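Local coordinates for superoxide reductase (Giardia intestinalis, PDB 4D7P), which catalyses the one-electron reduction of superoxide to hydrogen peroxide at a mononuclear iron centre, at the interface of chains A and B. Numbering follows the deposited sequence. Chains: chain A/B, Superoxide reductase.

The interface of chains A and B. Residues chain A 29, 69, 79-81; chain B 69, 79-81.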
# COMPACT_ATOMS: atom_id res chain seq x y z
N HIS A 29 -15.08 -10.17 11.59
CA HIS A 29 -15.17 -8.96 10.79
C HIS A 29 -14.93 -7.71 11.64
O HIS A 29 -15.53 -7.56 12.71
CB HIS A 29 -16.53 -8.85 10.14
CG HIS A 29 -16.62 -7.75 9.15
ND1 HIS A 29 -16.25 -7.90 7.83
CD2 HIS A 29 -16.98 -6.45 9.30
CE1 HIS A 29 -16.40 -6.75 7.20
NE2 HIS A 29 -16.85 -5.85 8.07
N GLN A 69 -5.28 -0.36 4.89
CA GLN A 69 -6.13 0.45 4.03
C GLN A 69 -5.44 1.78 3.74
O GLN A 69 -5.30 2.63 4.62
CB GLN A 69 -7.49 0.73 4.67
CG GLN A 69 -8.40 1.66 3.85
CD GLN A 69 -8.86 1.02 2.54
OE1 GLN A 69 -9.70 0.13 2.55
NE2 GLN A 69 -8.31 1.49 1.42
N VAL A 79 -12.27 5.32 6.71
CA VAL A 79 -12.90 4.09 7.15
C VAL A 79 -12.12 2.91 6.61
O VAL A 79 -11.32 3.04 5.66
CB VAL A 79 -14.36 4.00 6.67
CG1 VAL A 79 -15.14 5.22 7.14
CG2 VAL A 79 -14.40 3.94 5.16
N ALA A 80 -12.35 1.74 7.19
CA ALA A 80 -11.79 0.51 6.67
C ALA A 80 -12.53 -0.70 7.20
O ALA A 80 -13.25 -0.60 8.20
CB ALA A 80 -10.28 0.41 7.03
N SER A 81 -12.38 -1.84 6.53
CA SER A 81 -12.77 -3.08 7.18
C SER A 81 -11.83 -4.22 6.84
O SER A 81 -11.18 -4.24 5.80
CB SER A 81 -14.23 -3.45 6.85
OG SER A 81 -14.49 -3.43 5.46
N GLN B 69 -7.07 -1.31 -0.45
CA GLN B 69 -6.97 -2.23 0.68
C GLN B 69 -5.97 -3.32 0.36
O GLN B 69 -6.21 -4.18 -0.49
CB GLN B 69 -8.32 -2.86 1.01
CG GLN B 69 -8.26 -3.91 2.14
CD GLN B 69 -7.94 -3.29 3.49
OE1 GLN B 69 -8.77 -2.63 4.09
NE2 GLN B 69 -6.71 -3.52 3.98
N VAL B 79 -12.07 -8.61 2.04
CA VAL B 79 -13.10 -7.61 2.19
C VAL B 79 -12.46 -6.23 2.22
O VAL B 79 -11.24 -6.10 2.45
CB VAL B 79 -13.90 -7.82 3.49
CG1 VAL B 79 -14.50 -9.22 3.51
CG2 VAL B 79 -13.00 -7.65 4.69
N ALA B 80 -13.27 -5.21 2.02
CA ALA B 80 -12.81 -3.84 2.17
C ALA B 80 -13.99 -2.89 2.33
O ALA B 80 -15.12 -3.23 2.00
CB ALA B 80 -11.94 -3.41 0.96
N SER B 81 -13.73 -1.70 2.85
CA SER B 81 -14.72 -0.64 2.69
C SER B 81 -14.07 0.72 2.46
O SER B 81 -12.94 0.98 2.86
CB SER B 81 -15.67 -0.60 3.90
OG SER B 81 -14.99 -0.56 5.13
O HOH W 1 -10.95 -1.48 3.94
O HOH W 2 -11.18 3.19 2.92
O HOH W 3 -9.38 -5.97 4.48
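The side-chain amides of A:Gln69 and B:Gln69 meet across the two-fold axis with their planes 69° apart, so they do not stack. One face of the A:Gln69 amide looks toward B:Gln69 OE1 and the backbone N of B:Gln69; the backbone O of B:Ser81 lies off the opposite face, while water 1 sits nearly in the amide plane, at the OE1 edge. The two OE1 atoms come within 3.3 Å of each other, a poor match for two carbonyl oxygens by themselves. Water 1, on the two-fold axis itself, reconciles them: it sits 2.5 Å from OE1 of A:Gln69 and equally from its twin, and takes the backbone N-H groups of both Ser81 residues, with N of A:Ser81 at 3.0 Å and 165° at the hydrogen. With two N-H donors on it, the water would probably give its own hydrogens to the two amide oxygens. Each glutamine gets there with CG anti to the backbone N (chi1 176°) and a bend at chi2 that swings the amide back toward the axis.

On the other side of water 1, the hydroxyls of A:Ser81 and B:Ser81 hydrogen-bond directly, OG to OG at 2.9 Å, donor undecided. Two further waters link the strands: water 3 spans A:Ser81 O and B:Val79 O, each at 2.8 Å, and water 2 makes the symmetric link. At the flank, the A:His29 ring brings CE1 to 4.3 Å from CG2 of B:Val79, a loose apolar contact.

Strands 63-71 and 79-83 of each chain supply nearly all of this patch, A:His29 coming from strand 29-34. Gln69 pairs with its twin as an antiparallel bridge, joining the beta-sandwiches of two subunits within the four-chain deposited assembly, plausibly a native oligomer contact.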